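Local coordinates for protein HMG-CoA Lyase (Bacillus subtilis subsp. subtilis, PDB 1YDO) that belongs to the HMGL-like family and folds as a TIM barrel, with a ring of parallel strands enclosed by helices, at residues 7-13 with 228-234; 44-50 with 95-99; 66-71 with 92-96; 128-132 with 169-173. The contacts are given in a common frame with arbitrary orientation. Numbering follows the deposited sequence.

Interaction 1: residues 7-13 with 228-234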
loop_
_atom_site.group_PDB
_atom_site.type_symbol
_atom_site.label_atom_id
_atom_site.label_comp_id
_atom_site.label_asym_id
_atom_site.label_seq_id
_atom_site.Cartn_x
_atom_site.Cartn_y
_atom_site.Cartn_z
ATOM N N VAL A 7 -5.468 -6.949 -17.481
ATOM C CA VAL A 7 -4.805 -5.667 -17.356
ATOM C C VAL A 7 -3.336 -5.787 -17.648
ATOM O O VAL A 7 -2.649 -6.581 -17.023
ATOM C CB VAL A 7 -4.975 -5.104 -15.959
ATOM C CG1 VAL A 7 -3.957 -4.008 -15.720
ATOM C CG2 VAL A 7 -6.380 -4.549 -15.805
ATOM N N THR A 8 -2.861 -4.985 -18.595
ATOM C CA THR A 8 -1.459 -5.001 -18.975
ATOM C C THR A 8 -0.598 -4.084 -18.113
ATOM O O THR A 8 -0.837 -2.882 -18.030
ATOM C CB THR A 8 -1.292 -4.610 -20.446
ATOM O OG1 THR A 8 -2.405 -3.809 -20.849
ATOM C CG2 THR A 8 -1.231 -5.856 -21.319
ATOM N N ILE A 9 0.410 -4.675 -17.469
ATOM C CA ILE A 9 1.328 -3.933 -16.622
ATOM C C ILE A 9 2.681 -3.796 -17.312
ATOM O O ILE A 9 3.215 -4.765 -17.852
ATOM C CB ILE A 9 1.577 -4.628 -15.275
ATOM C CG1 ILE A 9 2.402 -5.867 -15.493
ATOM C CG2 ILE A 9 0.268 -4.998 -14.595
ATOM C CD1 ILE A 9 3.142 -6.258 -14.273
ATOM N N LYS A 10 3.250 -2.595 -17.265
ATOM C CA LYS A 10 4.539 -2.329 -17.894
ATOM C C LYS A 10 5.680 -2.144 -16.890
ATOM O O LYS A 10 5.588 -1.338 -15.975
ATOM C CB LYS A 10 4.401 -1.097 -18.790
ATOM C CG LYS A 10 3.273 -1.257 -19.804
ATOM C CD LYS A 10 3.358 -0.245 -20.932
ATOM C CE LYS A 10 2.351 -0.566 -22.021
ATOM N NZ LYS A 10 2.442 0.416 -23.132
ATOM N N GLU A 11 6.751 -2.905 -17.072
ATOM C CA GLU A 11 7.913 -2.826 -16.198
ATOM C C GLU A 11 8.821 -1.665 -16.597
ATOM O O GLU A 11 9.168 -1.533 -17.769
ATOM C CB GLU A 11 8.712 -4.127 -16.278
ATOM C CG GLU A 11 9.991 -4.098 -15.468
ATOM C CD GLU A 11 9.731 -3.950 -13.975
ATOM O OE1 GLU A 11 10.554 -3.301 -13.295
ATOM O OE2 GLU A 11 8.717 -4.491 -13.478
ATOM N N VAL A 12 9.199 -0.822 -15.637
ATOM C CA VAL A 12 10.099 0.304 -15.922
ATOM C C VAL A 12 11.254 0.330 -14.929
ATOM O O VAL A 12 11.933 1.348 -14.782
ATOM C CB VAL A 12 9.385 1.683 -15.862
ATOM C CG1 VAL A 12 8.342 1.769 -16.945
ATOM C CG2 VAL A 12 8.761 1.905 -14.491
ATOM N N GLY A 13 11.474 -0.798 -14.261
ATOM C CA GLY A 13 12.533 -0.883 -13.277
ATOM C C GLY A 13 13.931 -0.659 -13.815
ATOM O O GLY A 13 14.699 0.168 -13.287
ATOM N N THR A 228 -6.517 0.152 -17.862
ATOM C CA THR A 228 -6.092 -1.238 -17.796
ATOM C C THR A 228 -4.592 -1.362 -18.034
ATOM O O THR A 228 -4.066 -2.457 -18.244
ATOM C CB THR A 228 -6.851 -2.098 -18.846
ATOM O OG1 THR A 228 -6.595 -1.593 -20.172
ATOM C CG2 THR A 228 -8.365 -2.060 -18.583
ATOM N N VAL A 229 -3.910 -0.229 -17.990
ATOM C CA VAL A 229 -2.475 -0.197 -18.188
ATOM C C VAL A 229 -1.794 0.431 -16.982
ATOM O O VAL A 229 -2.062 1.578 -16.619
ATOM C CB VAL A 229 -2.120 0.627 -19.441
ATOM C CG1 VAL A 229 -0.638 0.524 -19.743
ATOM C CG2 VAL A 229 -2.942 0.148 -20.608
ATOM N N PHE A 230 -0.902 -0.317 -16.355
ATOM C CA PHE A 230 -0.220 0.224 -15.196
ATOM C C PHE A 230 1.262 -0.028 -15.236
ATOM O O PHE A 230 1.714 -1.114 -15.584
ATOM C CB PHE A 230 -0.830 -0.364 -13.938
ATOM C CG PHE A 230 -2.246 0.076 -13.709
ATOM C CD1 PHE A 230 -2.522 1.290 -13.086
ATOM C CD2 PHE A 230 -3.305 -0.715 -14.136
ATOM C CE1 PHE A 230 -3.842 1.714 -12.882
ATOM C CE2 PHE A 230 -4.624 -0.307 -13.942
ATOM C CZ PHE A 230 -4.894 0.913 -13.310
ATOM N N ASP A 231 2.023 0.997 -14.886
ATOM C CA ASP A 231 3.471 0.910 -14.877
ATOM C C ASP A 231 3.935 0.476 -13.514
ATOM O O ASP A 231 3.358 0.878 -12.506
ATOM C CB ASP A 231 4.068 2.269 -15.205
ATOM C CG ASP A 231 3.875 2.647 -16.655
ATOM O OD1 ASP A 231 4.182 3.803 -17.008
ATOM O OD2 ASP A 231 3.428 1.779 -17.435
ATOM N N GLY A 232 4.984 -0.336 -13.488
ATOM C CA GLY A 232 5.517 -0.815 -12.225
ATOM C C GLY A 232 7.026 -0.976 -12.239
ATOM O O GLY A 232 7.647 -0.934 -13.292
ATOM N N SER A 233 7.620 -1.158 -11.068
ATOM C CA SER A 233 9.059 -1.336 -10.966
ATOM C C SER A 233 9.370 -2.581 -10.131
ATOM O O SER A 233 9.000 -2.657 -8.967
ATOM C CB SER A 233 9.683 -0.105 -10.325
ATOM O OG SER A 233 11.070 -0.314 -10.143
ATOM N N ALA A 234 10.040 -3.564 -10.719
ATOM C CA ALA A 234 10.346 -4.777 -9.975
ATOM C C ALA A 234 11.015 -4.455 -8.630
ATOM O O ALA A 234 12.001 -3.719 -8.575
ATOM C CB ALA A 234 11.241 -5.695 -10.810
#
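How two distant strands become neighbours in a parallel sheet is illustrated by Lys10, the residue of this contact with the greatest buried area. Its N donates to Phe230 O (2.7 Å) and its O accepts from Gly232 N (2.7 Å), so a single residue bonds on both sides of Asp231. Its side chain shares a face with Thr8, Val229 and Asp231: Lys10 CE lies 3.9 Å from Val229 CG1, while NZ runs on to a salt bridge with Glu173, and Asp231 pairs with Arg139. On the opposite face, that of Ile9 and Phe230, the ring edge of Phe230 meets Val7, CD2 lying 3.7 Å from Val7 CG1; that ring packs against helix 215-225. At the far end Glu11 OE1 takes the amide of Ala234 N (2.6 Å) and also that of Gly13 N (2.8 Å), tying together the two segments as they leave the sheet. Pairing the first strand, 8-11, with the last of the eight, 229-232, is the closure that defines a TIM barrel.

Interaction 2: residues 44-50 with 95-99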
loop_
_atom_site.group_PDB
_atom_site.type_symbol
_atom_site.label_atom_id
_atom_site.label_comp_id
_atom_site.label_asym_id
_atom_site.label_seq_id
_atom_site.Cartn_x
_atom_site.Cartn_y
_atom_site.Cartn_z
ATOM N N TYR A 44 6.247 -5.995 -21.704
ATOM C CA TYR A 44 6.756 -4.658 -21.971
ATOM C C TYR A 44 7.819 -4.313 -20.944
ATOM O O TYR A 44 7.602 -4.483 -19.751
ATOM C CB TYR A 44 5.608 -3.668 -21.902
ATOM C CG TYR A 44 5.991 -2.260 -22.247
ATOM C CD1 TYR A 44 6.648 -1.451 -21.325
ATOM C CD2 TYR A 44 5.634 -1.711 -23.477
ATOM C CE1 TYR A 44 6.934 -0.121 -21.614
ATOM C CE2 TYR A 44 5.912 -0.383 -23.776
ATOM C CZ TYR A 44 6.558 0.411 -22.834
ATOM O OH TYR A 44 6.790 1.745 -23.094
ATOM N N ILE A 45 8.968 -3.825 -21.406
ATOM C CA ILE A 45 10.061 -3.495 -20.505
ATOM C C ILE A 45 10.911 -2.331 -20.993
ATOM O O ILE A 45 11.518 -2.431 -22.051
ATOM C CB ILE A 45 11.016 -4.669 -20.371
ATOM C CG1 ILE A 45 10.273 -5.929 -19.963
ATOM C CG2 ILE A 45 12.092 -4.323 -19.379
ATOM C CD1 ILE A 45 11.201 -7.108 -19.768
ATOM N N GLU A 46 10.971 -1.234 -20.240
ATOM C CA GLU A 46 11.834 -0.140 -20.660
ATOM C C GLU A 46 13.257 -0.516 -20.266
ATOM O O GLU A 46 13.680 -0.241 -19.150
ATOM C CB GLU A 46 11.476 1.147 -19.958
ATOM C CG GLU A 46 10.180 1.718 -20.392
ATOM C CD GLU A 46 10.051 3.185 -20.006
ATOM O OE1 GLU A 46 8.949 3.759 -20.184
ATOM O OE2 GLU A 46 11.051 3.767 -19.528
ATOM N N ILE A 47 13.997 -1.137 -21.176
ATOM C CA ILE A 47 15.354 -1.562 -20.873
ATOM C C ILE A 47 16.298 -0.455 -20.425
ATOM O O ILE A 47 17.179 -0.696 -19.604
ATOM C CB ILE A 47 15.981 -2.260 -22.072
ATOM C CG1 ILE A 47 16.014 -1.301 -23.262
ATOM C CG2 ILE A 47 15.187 -3.504 -22.424
ATOM C CD1 ILE A 47 16.748 -1.853 -24.459
ATOM N N THR A 48 16.126 0.753 -20.948
ATOM C CA THR A 48 17.017 1.850 -20.572
ATOM C C THR A 48 16.554 3.204 -21.085
ATOM O O THR A 48 15.492 3.320 -21.704
ATOM C CB THR A 48 18.415 1.631 -21.131
ATOM O OG1 THR A 48 19.266 2.719 -20.748
ATOM C CG2 THR A 48 18.353 1.565 -22.652
ATOM N N SER A 49 17.372 4.224 -20.827
ATOM C CA SER A 49 17.092 5.593 -21.257
ATOM C C SER A 49 18.231 6.121 -22.109
ATOM O O SER A 49 19.403 5.911 -21.792
ATOM C CB SER A 49 16.906 6.517 -20.048
ATOM O OG SER A 49 17.028 7.879 -20.417
ATOM N N PHE A 50 17.887 6.807 -23.193
ATOM C CA PHE A 50 18.897 7.365 -24.076
ATOM C C PHE A 50 19.111 8.847 -23.858
ATOM O O PHE A 50 19.393 9.593 -24.794
ATOM C CB PHE A 50 18.552 7.089 -25.541
ATOM C CG PHE A 50 18.772 5.672 -25.938
ATOM C CD1 PHE A 50 17.742 4.752 -25.881
ATOM C CD2 PHE A 50 20.033 5.237 -26.303
ATOM C CE1 PHE A 50 17.971 3.406 -26.187
ATOM C CE2 PHE A 50 20.267 3.895 -26.606
ATOM C CZ PHE A 50 19.241 2.983 -26.546
ATOM N N ILE A 95 15.473 -0.726 -30.053
ATOM C CA ILE A 95 14.266 -0.464 -29.279
ATOM C C ILE A 95 13.018 -0.525 -30.137
ATOM O O ILE A 95 12.983 0.068 -31.209
ATOM C CB ILE A 95 14.322 0.912 -28.589
ATOM C CG1 ILE A 95 15.184 0.818 -27.340
ATOM C CG2 ILE A 95 12.934 1.363 -28.184
ATOM C CD1 ILE A 95 16.602 0.388 -27.616
ATOM N N ASN A 96 12.003 -1.244 -29.663
ATOM C CA ASN A 96 10.750 -1.370 -30.392
ATOM C C ASN A 96 9.901 -0.117 -30.183
ATOM O O ASN A 96 9.306 0.409 -31.124
ATOM C CB ASN A 96 9.958 -2.577 -29.906
ATOM C CG ASN A 96 10.784 -3.832 -29.867
ATOM O OD1 ASN A 96 11.381 -4.213 -30.861
ATOM N ND2 ASN A 96 10.834 -4.481 -28.709
ATOM N N GLU A 97 9.837 0.365 -28.945
ATOM C CA GLU A 97 9.033 1.544 -28.658
ATOM C C GLU A 97 9.810 2.650 -27.961
ATOM O O GLU A 97 10.586 2.411 -27.041
ATOM C CB GLU A 97 7.794 1.154 -27.824
ATOM C CG GLU A 97 6.986 2.347 -27.291
ATOM C CD GLU A 97 5.556 1.996 -26.898
ATOM O OE1 GLU A 97 4.727 1.748 -27.807
ATOM O OE2 GLU A 97 5.257 1.979 -25.683
ATOM N N ALA A 98 9.587 3.869 -28.422
ATOM C CA ALA A 98 10.247 5.020 -27.856
ATOM C C ALA A 98 9.269 5.753 -26.963
ATOM O O ALA A 98 8.115 5.931 -27.326
ATOM C CB ALA A 98 10.720 5.930 -28.967
ATOM N N CYS A 99 9.715 6.185 -25.795
ATOM C CA CYS A 99 8.817 6.897 -24.897
ATOM C C CYS A 99 9.267 8.320 -24.692
ATOM O O CYS A 99 10.270 8.560 -24.025
ATOM C CB CYS A 99 8.784 6.212 -23.535
ATOM S SG CYS A 99 8.652 4.412 -23.571
#
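Strands that are not sheet partners can still meet through their side chains when the sheet curves, and rotamers then decide what touches. The axes of strands 44-49 and 97-99 stay 9.2 Å apart at closest approach and diverge by 67°, so the backbones do not pair. Tyr44, with chi1 t, extends its ring until OH donates to Glu97 OE2 at 3.0 Å. Glu97 answers with chi1 and chi2 both t and a carboxylate turned so that its other oxygen, OE1, bonds to Thr137. Cys99, in the m rotamer, brings SG to 3.3 Å from Tyr44 OH. Glu46 adopts m and then t, which sends its carboxylate toward the same cysteine, with OE1 3.5 Å from Cys99 SG, although the salt-bridge partner of its OE2 is Arg15.

A second, apolar cluster forms where Ile95 takes the m rotamer with chi2 near +60°. Its CD1 sits 3.9 Å from Ile47 CD1 and 3.6 Å from Phe50 CE1, meeting the phenyl ring at its edge. Ile47, in the p, t rotamer, points its CA-to-CB bond toward 95-99. Strand 76-80 runs between the two strands in the sheet; the polar group adjoins Arg139 and Tyr141 of strand 137-143, whereas the isoleucines and Phe50 pack beneath helix 62-68.

Interaction 3: residues 66-71 with 92-96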
loop_
_atom_site.group_PDB
_atom_site.type_symbol
_atom_site.label_atom_id
_atom_site.label_comp_id
_atom_site.label_asym_id
_atom_site.label_seq_id
_atom_site.Cartn_x
_atom_site.Cartn_y
_atom_site.Cartn_z
ATOM N N ALA A 66 21.159 -2.178 -24.547
ATOM C CA ALA A 66 20.134 -2.321 -25.571
ATOM C C ALA A 66 20.471 -3.417 -26.579
ATOM O O ALA A 66 19.580 -3.933 -27.258
ATOM C CB ALA A 66 19.921 -0.983 -26.292
ATOM N N LYS A 67 21.755 -3.768 -26.674
ATOM C CA LYS A 67 22.217 -4.797 -27.608
ATOM C C LYS A 67 22.624 -6.065 -26.883
ATOM O O LYS A 67 22.908 -7.077 -27.518
ATOM C CB LYS A 67 23.407 -4.283 -28.425
ATOM C CG LYS A 67 23.069 -3.158 -29.383
ATOM C CD LYS A 67 24.310 -2.617 -30.066
ATOM C CE LYS A 67 23.961 -1.518 -31.063
ATOM N NZ LYS A 67 25.183 -0.898 -31.665
ATOM N N GLY A 68 22.648 -6.009 -25.556
ATOM C CA GLY A 68 23.032 -7.176 -24.781
ATOM C C GLY A 68 21.893 -8.095 -24.370
ATOM O O GLY A 68 22.071 -9.315 -24.305
ATOM N N ILE A 69 20.725 -7.519 -24.091
ATOM C CA ILE A 69 19.564 -8.295 -23.665
ATOM C C ILE A 69 19.233 -9.449 -24.609
ATOM O O ILE A 69 19.610 -9.440 -25.780
ATOM C CB ILE A 69 18.309 -7.415 -23.555
ATOM C CG1 ILE A 69 17.901 -6.917 -24.946
ATOM C CG2 ILE A 69 18.570 -6.244 -22.623
ATOM C CD1 ILE A 69 16.493 -6.352 -25.009
ATOM N N ASP A 70 18.521 -10.440 -24.085
ATOM C CA ASP A 70 18.126 -11.595 -24.877
ATOM C C ASP A 70 17.056 -11.243 -25.897
ATOM O O ASP A 70 17.062 -11.755 -27.013
ATOM C CB ASP A 70 17.611 -12.710 -23.971
ATOM C CG ASP A 70 18.721 -13.476 -23.326
ATOM O OD1 ASP A 70 18.443 -14.172 -22.326
ATOM O OD2 ASP A 70 19.869 -13.390 -23.832
ATOM N N ARG A 71 16.128 -10.375 -25.513
ATOM C CA ARG A 71 15.062 -9.965 -26.418
ATOM C C ARG A 71 14.166 -11.151 -26.801
ATOM O O ARG A 71 14.417 -11.854 -27.776
ATOM C CB ARG A 71 15.677 -9.321 -27.664
ATOM C CG ARG A 71 14.699 -8.477 -28.426
ATOM C CD ARG A 71 15.366 -7.307 -29.109
ATOM N NE ARG A 71 16.056 -6.405 -28.192
ATOM C CZ ARG A 71 16.288 -5.121 -28.458
ATOM N NH1 ARG A 71 16.920 -4.350 -27.588
ATOM N NH2 ARG A 71 15.858 -4.597 -29.595
ATOM N N GLU A 92 19.523 2.389 -33.205
ATOM C CA GLU A 92 20.630 1.478 -33.342
ATOM C C GLU A 92 20.553 0.403 -32.278
ATOM O O GLU A 92 21.011 -0.716 -32.488
ATOM C CB GLU A 92 21.942 2.228 -33.222
ATOM C CG GLU A 92 23.142 1.319 -33.075
ATOM C CD GLU A 92 24.449 2.071 -33.187
ATOM O OE1 GLU A 92 25.505 1.495 -32.826
ATOM O OE2 GLU A 92 24.424 3.238 -33.648
ATOM N N GLY A 93 19.983 0.750 -31.129
ATOM C CA GLY A 93 19.851 -0.213 -30.044
ATOM C C GLY A 93 18.822 -1.296 -30.335
ATOM O O GLY A 93 18.857 -2.380 -29.746
ATOM N N GLY A 94 17.892 -0.997 -31.237
ATOM C CA GLY A 94 16.870 -1.965 -31.592
ATOM C C GLY A 94 15.570 -1.794 -30.837
ATOM O O GLY A 94 14.667 -2.617 -30.970
ATOM N N ILE A 95 15.473 -0.726 -30.053
ATOM C CA ILE A 95 14.266 -0.464 -29.279
ATOM C C ILE A 95 13.018 -0.525 -30.137
ATOM O O ILE A 95 12.983 0.068 -31.209
ATOM C CB ILE A 95 14.322 0.912 -28.589
ATOM C CG1 ILE A 95 15.184 0.818 -27.340
ATOM C CG2 ILE A 95 12.934 1.363 -28.184
ATOM C CD1 ILE A 95 16.602 0.388 -27.616
ATOM N N ASN A 96 12.003 -1.244 -29.663
ATOM C CA ASN A 96 10.750 -1.370 -30.392
ATOM C C ASN A 96 9.901 -0.117 -30.183
ATOM O O ASN A 96 9.306 0.409 -31.124
ATOM C CB ASN A 96 9.958 -2.577 -29.906
ATOM C CG ASN A 96 10.784 -3.832 -29.867
ATOM O OD1 ASN A 96 11.381 -4.213 -30.861
ATOM N ND2 ASN A 96 10.834 -4.481 -28.709
#
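A lysine and an arginine four residues apart can be satisfied in quite different ways, as 66-71 demonstrates against the helix end at 92-96. Lys67 stretches out with chi2 to chi4 all t, and NZ donates to Glu92 OE1 at 2.7 Å in a salt bridge that satisfies both charges near the surface. Arg71 finds backbone oxygens instead. Its NH2 makes a weak hydrogen bond to Gly94 O (2.7 Å, with an angle of 118°), while NH1 stands 3.5 Å from Gly93 O. NH1 is also 2.7 Å from Ala66 O, but the angle is too poor for a hydrogen bond. Ala66 O and Gly93 O, two acceptors, face each other at 3.0 Å and cannot bond. The acid on the same turn, Asp70, is paired with Arg39.

Gly93 permits the close approach, since a CB there would fall 2.9 Å from Ala66 CB. Gly94, whose positive phi ends the helix, is already favoured by its backbone angles, and a CB would also clash with Arg71 NH2. To one side of the polar groups Ala66 CB touches Ile95 CD1 (3.8 Å), beside Ile47 and Phe50. One short ion pair thus accompanies a guanidinium whose positive charge lies among carbonyl oxygens, an arrangement that should offset their mutual repulsion more through electrostatics than through well-directed hydrogen bonds.

Interaction 4: residues 128-132 with 169-173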
loop_
_atom_site.group_PDB
_atom_site.type_symbol
_atom_site.label_atom_id
_atom_site.label_comp_id
_atom_site.label_asym_id
_atom_site.label_seq_id
_atom_site.Cartn_x
_atom_site.Cartn_y
_atom_site.Cartn_z
ATOM N N ASN A 128 8.302 12.407 -32.144
ATOM C CA ASN A 128 7.328 11.334 -32.337
ATOM C C ASN A 128 7.183 11.035 -33.819
ATOM O O ASN A 128 7.118 9.878 -34.230
ATOM C CB ASN A 128 5.969 11.747 -31.762
ATOM C CG ASN A 128 4.846 10.794 -32.159
ATOM O OD1 ASN A 128 4.867 9.618 -31.816
ATOM N ND2 ASN A 128 3.857 11.309 -32.889
ATOM N N ASN A 129 7.138 12.094 -34.617
ATOM C CA ASN A 129 6.992 11.981 -36.061
ATOM C C ASN A 129 8.104 11.116 -36.674
ATOM O O ASN A 129 7.835 10.209 -37.467
ATOM C CB ASN A 129 6.990 13.392 -36.675
ATOM C CG ASN A 129 6.610 13.400 -38.156
ATOM O OD1 ASN A 129 7.450 13.138 -39.023
ATOM N ND2 ASN A 129 5.337 13.703 -38.450
ATOM N N ASP A 130 9.347 11.397 -36.295
ATOM C CA ASP A 130 10.486 10.643 -36.813
ATOM C C ASP A 130 10.494 9.203 -36.288
ATOM O O ASP A 130 10.899 8.260 -36.984
ATOM C CB ASP A 130 11.813 11.323 -36.443
ATOM C CG ASP A 130 11.929 12.740 -36.996
ATOM O OD1 ASP A 130 11.238 13.059 -38.003
ATOM O OD2 ASP A 130 12.728 13.522 -36.433
ATOM N N ALA A 131 10.044 9.032 -35.054
ATOM C CA ALA A 131 10.011 7.710 -34.467
ATOM C C ALA A 131 9.084 6.804 -35.257
ATOM O O ALA A 131 9.495 5.744 -35.718
ATOM C CB ALA A 131 9.551 7.802 -33.033
ATOM N N GLN A 132 7.836 7.228 -35.416
ATOM C CA GLN A 132 6.852 6.432 -36.138
ATOM C C GLN A 132 7.296 6.191 -37.570
ATOM O O GLN A 132 7.162 5.087 -38.102
ATOM C CB GLN A 132 5.489 7.129 -36.118
ATOM C CG GLN A 132 5.027 7.475 -34.702
ATOM C CD GLN A 132 3.554 7.865 -34.602
ATOM O OE1 GLN A 132 3.065 8.722 -35.345
ATOM N NE2 GLN A 132 2.846 7.244 -33.663
ATOM N N PHE A 169 -0.512 14.507 -31.866
ATOM C CA PHE A 169 0.747 14.215 -32.553
ATOM C C PHE A 169 0.738 12.804 -33.161
ATOM O O PHE A 169 1.375 12.560 -34.182
ATOM C CB PHE A 169 1.929 14.344 -31.579
ATOM C CG PHE A 169 2.169 15.748 -31.074
ATOM C CD1 PHE A 169 3.045 15.975 -30.005
ATOM C CD2 PHE A 169 1.534 16.840 -31.658
ATOM C CE1 PHE A 169 3.284 17.268 -29.522
ATOM C CE2 PHE A 169 1.767 18.139 -31.183
ATOM C CZ PHE A 169 2.645 18.352 -30.111
ATOM N N GLY A 170 0.023 11.878 -32.529
ATOM C CA GLY A 170 -0.029 10.527 -33.051
ATOM C C GLY A 170 0.483 9.472 -32.090
ATOM O O GLY A 170 0.648 8.306 -32.463
ATOM N N ILE A 171 0.736 9.864 -30.846
ATOM C CA ILE A 171 1.225 8.917 -29.851
ATOM C C ILE A 171 0.216 7.792 -29.695
ATOM O O ILE A 171 -0.942 7.936 -30.064
ATOM C CB ILE A 171 1.410 9.593 -28.493
ATOM C CG1 ILE A 171 0.089 10.231 -28.062
ATOM C CG2 ILE A 171 2.534 10.624 -28.571
ATOM C CD1 ILE A 171 0.105 10.764 -26.637
ATOM N N SER A 172 0.646 6.674 -29.138
ATOM C CA SER A 172 -0.267 5.555 -28.983
ATOM C C SER A 172 -0.811 5.389 -27.566
ATOM O O SER A 172 -1.900 4.837 -27.368
ATOM C CB SER A 172 0.432 4.272 -29.426
ATOM O OG SER A 172 0.974 4.432 -30.728
ATOM N N GLU A 173 -0.057 5.880 -26.585
ATOM C CA GLU A 173 -0.444 5.770 -25.186
ATOM C C GLU A 173 0.103 6.928 -24.363
ATOM O O GLU A 173 1.270 7.271 -24.462
ATOM C CB GLU A 173 0.091 4.467 -24.625
ATOM C CG GLU A 173 -0.539 4.057 -23.336
ATOM C CD GLU A 173 -0.277 2.600 -23.033
ATOM O OE1 GLU A 173 0.797 2.295 -22.482
ATOM O OE2 GLU A 173 -1.136 1.755 -23.369
#
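Residues 128-132 form regular helix, with Gln132 N bonded to Asn128 O at 3.0 Å, whereas 169-173 is the irregular link by which a helix gives way to a strand. Gly170, at phi 120° and psi 9°, ends that helix in a Schellman motif, and the chain straightens at Ile171; Asn128 and Ile171 have the nearest CA atoms, 7.0 Å apart. One helical turn separates Asn128 from Gln132, so both point their CA-to-CB bonds at the link. Gln132 NE2 donates to Gly170 O at 2.7 Å, giving the carbonyl of the first residue past the helix a partner. Asn128 ND2 comes within 3.1 Å of Phe169 O, but the angle is too poor for a hydrogen bond; its OD1 is bonded to Thr138. A CB on Gly170 would stand a tight 3.0 Å from Gln132 OE1. Helix 117-133 thereby meets the end of helix 156-169, whose Phe169 leans on Leu121 and Lys125, while Ile171 packs on Thr138 and Ala140 of strand 137-143.

The chemistry of the contacts follows their depth in the barrel. Interactions 1 and 2 are buried at the strands: the first is bonded mainly backbone to backbone, the second only through side chains, and they join where Glu11 and Lys10 meet Tyr44 and Glu46, Glu11 O lying 3.1 Å from Glu46 N in a probable hydrogen bond. Interactions 3 and 4 lie farther out, partly buried, where helix ends turn with glycines, side chains reach backbone oxygens and, in interaction 3, a salt bridge forms. Interaction 3 shares Ile95 and Asn96 with interaction 2, extending its apolar cluster toward the surface. Interaction 4 reaches inward through Glu173, whose OE1 is 2.6 Å from Lys10 NZ in a salt bridge with interaction 1.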